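Local coordinates for ribosome-associated factor Y (Coxiella burnetii, PDB 3TQM), which probably acts as a hibernation factor that regulates translation by associating with 100S ribosomes, the dimers of 70S ribosomes, at residues A[2-8]-A[36-42]; A[48-52]-A[73-77]; A[24-30]-A[81-86]. All blocks are in the same frame, centred on the assembly; numbering follows the deposited sequence. Where two conformers were deposited one is given.

Overall arrangement
The chain opens with strand 2-8, passes through helix 14-24 and the loop holding 24-30, and returns as strand 36-44 beside the first strand; interaction 1 closes this beta-alpha-beta unit. The next strand, 47-56, runs antiparallel to 36-44, and after strand 59-65 the chain enters helix 70-89, whose early turns meet residues 48-52 in interaction 2. Later in this helix, 81-86 reach back to the 24-30 loop in interaction 3, closing the longest loop. Interaction 2 therefore nests within interaction 3, whereas interactions 1 and 3 cross. L24 joins the latter two in space, packing on I3, I37 and I39. Interaction 1 pairs strands, 2 seats helix 70-89 on the sheet, and 3 fastens the loop to that helix.

Interaction 1 (A[2-8]-A[36-42]); sequences HIQMTGQ and NIHIIFH
Strands 2-8 and 36-42 run side by side as a parallel pair, both extended, with axes 4.6 Å apart at closest approach and crossing at -16°. The register sets I3 beside I37, M5 beside I39 and G7 beside F41, CA atoms 4.7 to 4.8 Å apart.

Only even-numbered residues of 2-8 turn their peptide groups to the partner, and they bond the odd residues flanking those opposite them, as in any parallel ladder: I37 N to H2 O (2.8 Å), Q4 N to I37 O (2.8 Å), I39 N to Q4 O (2.7 Å), T6 N to I39 O (2.8 Å), F41 N to T6 O (2.9 Å) and Q8 N to F41 O (2.9 Å).

The face bearing H2, Q4, T6, N36, H38 and I40 is largely polar. T6 OG1 and H38 NE2 (chi1 t) share a hydrogen bond of 2.9 Å, and Q4, all-trans through chi2, lays CG over the H38 ring, 4.0 Å from its centroid, as a CH-pi contact.

Apolar residues fill the other face. I3, I37 and I39 take the m rotamer with chi2 trans, so these beta-branched chains, well suited to strands, pack side by side (I3 CG1 to I37 CB 4.3 Å). M5, an mtt selenomethionine, makes a Met-aromatic contact with the F41 ring edge (chi1 m), M5 SE to F41 CE1 3.9 Å.

This is the parallel pair of a beta-alpha-beta crossover: helix 14-24 covers the apolar face through L24 and T20, helix 70-89 receives F41 on M70 and V74, and strand 47-56 flanks 36-42 on its other edge.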
# COMPACT_ATOMS: atom_id res chain seq x y z
N HIS A 2 9.05 -2.78 7.98
CA HIS A 2 9.92 -2.66 6.82
C HIS A 2 9.11 -2.40 5.54
O HIS A 2 8.24 -3.20 5.18
CB HIS A 2 10.78 -3.91 6.66
CG HIS A 2 11.82 -3.79 5.59
ND1 HIS A 2 12.73 -2.76 5.55
CD2 HIS A 2 12.09 -4.57 4.52
CE1 HIS A 2 13.52 -2.91 4.50
NE2 HIS A 2 13.15 -4.00 3.86
N ILE A 3 9.42 -1.30 4.87
CA ILE A 3 8.71 -0.90 3.66
C ILE A 3 9.63 -0.87 2.45
O ILE A 3 10.64 -0.17 2.44
CB ILE A 3 8.07 0.49 3.83
CG1 ILE A 3 6.99 0.45 4.91
CG2 ILE A 3 7.48 0.96 2.51
CD1 ILE A 3 6.32 1.79 5.15
N GLN A 4 9.27 -1.64 1.43
CA GLN A 4 10.00 -1.62 0.16
C GLN A 4 9.10 -1.11 -0.95
O GLN A 4 7.95 -1.54 -1.07
CB GLN A 4 10.54 -3.00 -0.18
CG GLN A 4 11.36 -3.04 -1.47
CD GLN A 4 11.81 -4.45 -1.83
OE1 GLN A 4 11.61 -5.39 -1.06
NE2 GLN A 4 12.43 -4.59 -3.00
N MSE A 5 9.62 -0.19 -1.77
CA MSE A 5 8.84 0.38 -2.86
C MSE A 5 9.52 0.19 -4.21
O MSE A 5 10.70 0.49 -4.37
CB MSE A 5 8.58 1.87 -2.62
CG MSE A 5 7.89 2.18 -1.30
SE MSE A 5 7.18 4.00 -1.27
CE MSE A 5 6.72 4.10 0.63
N THR A 6 8.76 -0.30 -5.18
CA THR A 6 9.28 -0.52 -6.52
C THR A 6 8.43 0.19 -7.57
O THR A 6 7.22 0.01 -7.62
CB THR A 6 9.33 -2.02 -6.85
OG1 THR A 6 10.10 -2.72 -5.86
CG2 THR A 6 9.95 -2.24 -8.23
N GLY A 7 9.08 1.00 -8.40
CA GLY A 7 8.41 1.63 -9.52
C GLY A 7 8.62 0.79 -10.77
O GLY A 7 9.74 0.62 -11.24
N GLN A 8 7.53 0.25 -11.30
CA GLN A 8 7.61 -0.55 -12.51
C GLN A 8 7.25 0.28 -13.73
O GLN A 8 6.08 0.46 -14.05
CB GLN A 8 6.71 -1.78 -12.41
CG GLN A 8 6.92 -2.76 -13.55
CD GLN A 8 5.72 -3.66 -13.77
OE1 GLN A 8 4.60 -3.32 -13.39
NE2 GLN A 8 5.95 -4.81 -14.39
N ASN A 36 6.57 -6.98 6.94
CA ASN A 36 7.01 -6.47 5.64
C ASN A 36 5.89 -5.91 4.78
O ASN A 36 4.82 -6.52 4.65
CB ASN A 36 7.74 -7.56 4.85
CG ASN A 36 9.07 -7.95 5.46
OD1 ASN A 36 10.05 -7.22 5.33
ND2 ASN A 36 9.10 -9.10 6.12
N ILE A 37 6.14 -4.76 4.18
CA ILE A 37 5.23 -4.20 3.19
C ILE A 37 6.00 -3.92 1.92
O ILE A 37 6.96 -3.14 1.92
CB ILE A 37 4.62 -2.88 3.67
CG1 ILE A 37 3.85 -3.09 4.98
CG2 ILE A 37 3.71 -2.30 2.60
CD1 ILE A 37 2.97 -1.91 5.34
N HIS A 38 5.59 -4.55 0.82
CA HIS A 38 6.20 -4.27 -0.47
C HIS A 38 5.18 -3.60 -1.38
O HIS A 38 4.15 -4.19 -1.72
CB HIS A 38 6.76 -5.54 -1.11
CG HIS A 38 7.67 -5.27 -2.27
ND1 HIS A 38 8.50 -6.23 -2.81
CD2 HIS A 38 7.88 -4.14 -3.00
CE1 HIS A 38 9.18 -5.71 -3.81
NE2 HIS A 38 8.82 -4.44 -3.95
N ILE A 39 5.47 -2.36 -1.77
CA ILE A 39 4.58 -1.57 -2.61
C ILE A 39 5.12 -1.46 -4.03
O ILE A 39 6.31 -1.27 -4.24
CB ILE A 39 4.39 -0.16 -2.04
CG1 ILE A 39 3.77 -0.23 -0.65
CG2 ILE A 39 3.51 0.68 -2.95
CD1 ILE A 39 3.54 1.12 -0.03
N ILE A 40 4.22 -1.58 -5.00
CA ILE A 40 4.60 -1.49 -6.40
C ILE A 40 3.74 -0.48 -7.15
O ILE A 40 2.53 -0.66 -7.30
CB ILE A 40 4.52 -2.86 -7.09
CG1 ILE A 40 5.46 -3.86 -6.40
CG2 ILE A 40 4.88 -2.74 -8.56
CD1 ILE A 40 5.57 -5.18 -7.10
N PHE A 41 4.39 0.59 -7.61
CA PHE A 41 3.72 1.61 -8.41
C PHE A 41 3.84 1.26 -9.89
O PHE A 41 4.86 0.74 -10.34
CB PHE A 41 4.34 2.98 -8.16
CG PHE A 41 4.24 3.45 -6.74
CD1 PHE A 41 5.17 3.05 -5.79
CD2 PHE A 41 3.22 4.30 -6.34
CE1 PHE A 41 5.08 3.48 -4.49
CE2 PHE A 41 3.12 4.73 -5.04
CZ PHE A 41 4.06 4.33 -4.11
N HIS A 42 2.77 1.52 -10.65
CA HIS A 42 2.84 1.35 -12.09
C HIS A 42 1.68 2.02 -12.78
O HIS A 42 0.61 2.22 -12.19
CB HIS A 42 2.95 -0.14 -12.48
CG HIS A 42 1.94 -1.02 -11.80
ND1 HIS A 42 1.99 -1.30 -10.45
CD2 HIS A 42 0.89 -1.70 -12.30
CE1 HIS A 42 0.99 -2.11 -10.14
NE2 HIS A 42 0.31 -2.37 -11.24

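Interaction 2 (A[48-52]-A[73-77])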
# COMPACT_ATOMS: atom_id res chain seq x y z
N LYS A 48 -3.35 4.91 -12.95
CA LYS A 48 -2.27 4.97 -11.97
C LYS A 48 -2.48 3.90 -10.91
O LYS A 48 -3.05 4.16 -9.85
CB LYS A 48 -2.23 6.35 -11.30
CG LYS A 48 -2.08 7.51 -12.26
CD LYS A 48 -0.87 7.32 -13.16
CE LYS A 48 -0.59 8.57 -13.99
NZ LYS A 48 -1.78 8.97 -14.80
N ILE A 49 -2.01 2.69 -11.20
CA ILE A 49 -2.20 1.56 -10.29
C ILE A 49 -1.15 1.49 -9.19
O ILE A 49 0.05 1.64 -9.44
CB ILE A 49 -2.18 0.22 -11.05
CG1 ILE A 49 -3.27 0.19 -12.12
CG2 ILE A 49 -2.35 -0.94 -10.09
CD1 ILE A 49 -2.79 0.63 -13.48
N VAL A 50 -1.60 1.26 -7.96
CA VAL A 50 -0.70 1.00 -6.84
C VAL A 50 -1.07 -0.33 -6.19
O VAL A 50 -2.23 -0.56 -5.84
CB VAL A 50 -0.72 2.13 -5.80
CG1 VAL A 50 0.22 1.81 -4.65
CG2 VAL A 50 -0.34 3.46 -6.44
N ASP A 51 -0.08 -1.21 -6.05
CA ASP A 51 -0.30 -2.55 -5.52
C ASP A 51 0.53 -2.76 -4.25
O ASP A 51 1.63 -2.22 -4.12
CB ASP A 51 0.06 -3.59 -6.58
CG ASP A 51 -0.38 -5.00 -6.20
OD1 ASP A 51 -1.10 -5.15 -5.19
OD2 ASP A 51 -0.02 -5.95 -6.92
N ALA A 52 -0.01 -3.53 -3.31
CA ALA A 52 0.65 -3.73 -2.02
C ALA A 52 0.60 -5.17 -1.53
O ALA A 52 -0.43 -5.84 -1.62
CB ALA A 52 0.05 -2.79 -0.98
N THR A 73 -4.55 7.35 -5.74
CA THR A 73 -4.53 5.89 -5.73
C THR A 73 -4.00 5.35 -4.41
O THR A 73 -4.57 4.42 -3.84
CB THR A 73 -3.67 5.32 -6.88
OG1 THR A 73 -4.15 5.82 -8.13
CG2 THR A 73 -3.74 3.80 -6.88
N VAL A 74 -2.91 5.94 -3.93
CA VAL A 74 -2.33 5.55 -2.65
C VAL A 74 -3.39 5.63 -1.56
O VAL A 74 -3.57 4.70 -0.78
CB VAL A 74 -1.15 6.45 -2.26
CG1 VAL A 74 -0.79 6.25 -0.80
CG2 VAL A 74 0.05 6.17 -3.16
N ASP A 75 -4.10 6.75 -1.53
CA ASP A 75 -5.16 6.97 -0.55
C ASP A 75 -6.19 5.85 -0.61
O ASP A 75 -6.62 5.35 0.42
CB ASP A 75 -5.83 8.32 -0.81
CG ASP A 75 -6.44 8.91 0.45
OD1 ASP A 75 -5.81 9.79 1.06
OD2 ASP A 75 -7.56 8.49 0.82
N LEU A 76 -6.57 5.47 -1.83
CA LEU A 76 -7.54 4.40 -2.02
C LEU A 76 -7.02 3.06 -1.51
O LEU A 76 -7.76 2.30 -0.87
CB LEU A 76 -7.93 4.28 -3.50
CG LEU A 76 -9.10 5.14 -4.00
CD1 LEU A 76 -8.97 6.58 -3.55
CD2 LEU A 76 -9.21 5.05 -5.52
N LEU A 77 -5.76 2.77 -1.79
CA LEU A 77 -5.15 1.50 -1.39
C LEU A 77 -5.11 1.36 0.13
O LEU A 77 -5.21 0.26 0.66
CB LEU A 77 -3.74 1.37 -1.97
CG LEU A 77 -3.02 0.05 -1.68
CD1 LEU A 77 -3.83 -1.13 -2.18
CD2 LEU A 77 -1.63 0.05 -2.30
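Strand 48-52 and the helical turn 73-77 run in roughly the same direction, their axes 8.2 Å apart at closest approach and 35° between them, with V50 CA and T73 CA the nearest pair at 6.3 Å. Strand side chains alternate: K48, V50 and A52 point their CB atoms at the helix, while I49 and D51 point away. The helix answers with T73 and L77, joined by the L77 N to T73 O bond of 2.9 Å.

This is an alpha/beta layer contact: the C-terminal helix of the beta-alpha-beta-beta-beta-alpha fold of the HPF/YfiA family lies against one face of the sheet. V50 CG2 meets T73 CG2 at 3.4 Å and V74 CG2 at 4.3 Å, while V50 CG1 reaches L77 CD2 at 3.5 Å; the branched valine lets two methyls serve different helix residues. A52, small enough to admit the long leucine, receives L77 CD2 at 3.6 Å from its CB. T73 is amphipathic, its methyl turned to V50 and its OG1 lying 2.6 Å from K48 O; D69 O competes for the same proton, and S67 OG is another hydrogen-bonding neighbour. V74, sideways to the strand, also touches L16, L19 and T20 of helix 14-24.

Interaction 3 (A[24-30]-A[81-86])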
# COMPACT_ATOMS: atom_id res chain seq x y z
N LEU A 24 1.23 4.85 5.59
CA LEU A 24 1.38 3.47 6.03
C LEU A 24 1.64 3.43 7.53
O LEU A 24 1.21 2.51 8.22
CB LEU A 24 2.52 2.78 5.28
CG LEU A 24 2.21 2.30 3.87
CD1 LEU A 24 3.48 1.84 3.18
CD2 LEU A 24 1.18 1.19 3.91
N HIS A 25 2.36 4.43 8.02
CA HIS A 25 2.66 4.52 9.45
C HIS A 25 1.43 4.93 10.26
O HIS A 25 1.48 4.96 11.49
CB HIS A 25 3.81 5.50 9.69
CG HIS A 25 5.13 5.02 9.18
ND1 HIS A 25 5.57 3.73 9.35
CD2 HIS A 25 6.11 5.66 8.49
CE1 HIS A 25 6.76 3.59 8.80
NE2 HIS A 25 7.11 4.74 8.27
N ARG A 26 0.34 5.23 9.56
CA ARG A 26 -0.91 5.62 10.20
C ARG A 26 -1.95 4.50 10.13
O ARG A 26 -2.99 4.58 10.77
CB ARG A 26 -1.49 6.86 9.53
CG ARG A 26 -0.77 8.16 9.84
CD ARG A 26 -1.42 9.31 9.08
NE ARG A 26 -0.79 10.59 9.37
CZ ARG A 26 -0.79 11.62 8.53
NH1 ARG A 26 -1.38 11.51 7.35
NH2 ARG A 26 -0.20 12.76 8.87
N ILE A 27 -1.66 3.47 9.34
CA ILE A 27 -2.64 2.43 9.07
C ILE A 27 -2.98 1.58 10.29
O ILE A 27 -2.13 1.33 11.15
CB ILE A 27 -2.19 1.52 7.91
CG1 ILE A 27 -3.38 0.76 7.33
CG2 ILE A 27 -1.11 0.55 8.37
CD1 ILE A 27 -3.03 -0.07 6.14
N GLN A 28 -4.23 1.13 10.36
CA GLN A 28 -4.70 0.31 11.46
C GLN A 28 -5.98 -0.40 11.03
O GLN A 28 -6.62 0.01 10.06
CB GLN A 28 -4.94 1.17 12.70
CG GLN A 28 -5.31 2.61 12.40
CD GLN A 28 -6.28 3.18 13.41
OE1 GLN A 28 -5.88 3.63 14.49
NE2 GLN A 28 -7.56 3.17 13.06
N PRO A 29 -6.38 -1.45 11.77
CA PRO A 29 -5.74 -1.94 13.00
C PRO A 29 -4.57 -2.88 12.75
O PRO A 29 -4.25 -3.20 11.61
CB PRO A 29 -6.88 -2.70 13.68
CG PRO A 29 -7.68 -3.24 12.54
CD PRO A 29 -7.61 -2.20 11.45
N CYS A 30 -3.92 -3.29 13.84
CA CYS A 30 -2.88 -4.32 13.79
C CYS A 30 -1.64 -3.94 12.99
O CYS A 30 -0.95 -4.81 12.45
CB CYS A 30 -3.47 -5.64 13.28
SG CYS A 30 -4.82 -6.30 14.29
N LEU A 81 -6.50 -1.65 2.39
CA LEU A 81 -5.63 -2.29 3.37
C LEU A 81 -6.30 -2.35 4.75
O LEU A 81 -6.34 -3.40 5.38
CB LEU A 81 -4.29 -1.58 3.47
CG LEU A 81 -3.27 -1.80 2.35
CD1 LEU A 81 -1.93 -1.21 2.74
CD2 LEU A 81 -3.13 -3.28 2.04
N GLU A 82 -6.81 -1.21 5.20
CA GLU A 82 -7.47 -1.13 6.50
C GLU A 82 -8.63 -2.11 6.58
O GLU A 82 -8.81 -2.79 7.59
CB GLU A 82 -7.94 0.29 6.79
CG GLU A 82 -6.81 1.30 6.93
CD GLU A 82 -7.16 2.44 7.87
OE1 GLU A 82 -8.08 3.22 7.54
OE2 GLU A 82 -6.52 2.54 8.94
N THR A 83 -9.41 -2.18 5.52
CA THR A 83 -10.49 -3.16 5.43
C THR A 83 -9.94 -4.56 5.65
O THR A 83 -10.45 -5.31 6.48
CB THR A 83 -11.19 -3.11 4.06
OG1 THR A 83 -11.80 -1.82 3.87
CG2 THR A 83 -12.26 -4.19 3.97
N GLN A 84 -8.89 -4.91 4.92
CA GLN A 84 -8.30 -6.24 4.99
C GLN A 84 -7.67 -6.53 6.35
O GLN A 84 -7.68 -7.67 6.82
CB GLN A 84 -7.28 -6.45 3.87
CG GLN A 84 -7.91 -6.54 2.48
CD GLN A 84 -9.02 -7.57 2.42
OE1 GLN A 84 -10.12 -7.28 1.94
NE2 GLN A 84 -8.74 -8.78 2.90
N LEU A 85 -7.12 -5.49 6.97
CA LEU A 85 -6.55 -5.61 8.30
C LEU A 85 -7.65 -5.82 9.35
O LEU A 85 -7.46 -6.54 10.32
CB LEU A 85 -5.71 -4.38 8.65
CG LEU A 85 -4.31 -4.32 8.04
CD1 LEU A 85 -3.75 -2.91 8.08
CD2 LEU A 85 -3.38 -5.30 8.74
N SER A 86 -8.80 -5.18 9.14
CA SER A 86 -9.92 -5.35 10.06
C SER A 86 -10.50 -6.76 10.00
O SER A 86 -10.96 -7.29 11.01
CB SER A 86 -11.01 -4.31 9.80
OG SER A 86 -10.62 -3.03 10.29
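L24 ends helix 14-24 and begins the loop that leads to strand 36-44; in the HPF/YfiA fold, with its two helices on one sheet face, this loop packs beside the C-terminal helix 70-89. A type I turn from L24 to I27, with I27 N 3.2 Å from L24 O, redirects the chain. L24 itself touches L81, CD2 to CD1 at 4.1 Å, while its side chain also packs on I3, I37 and I39 of the sheet.

I27 is the main apolar anchor. Its extended t,t side chain slots between helix residues, with CD1 3.3 Å from L81 CB and 3.5 Å from L85 CD1, and CG1 3.5 Å from E82 CG; a long aliphatic chain suits this buried gap.

Q28 contributes mainly through its backbone. Its N donates to E82 OE2 at 3.0 Å, so an acidic side chain holds a loop amide; Q28 O, 2.8 Å from E82 OE2, is close without bonding. A cis peptide bond then leads into P29, whose rigid, puckered ring lies against the helix in van der Waals contact, CD 4.0 Å from L85 CB and 3.3 Å from S86 OG, with P29 O 3.5 Å from L85 CB.

C30 follows with positive phi (64°), in the left-handed helical region, and directs its CB toward the helix, where Y88 and K89 lie beside its side chain; C30 O stands 4.5 Å from L85 CD2.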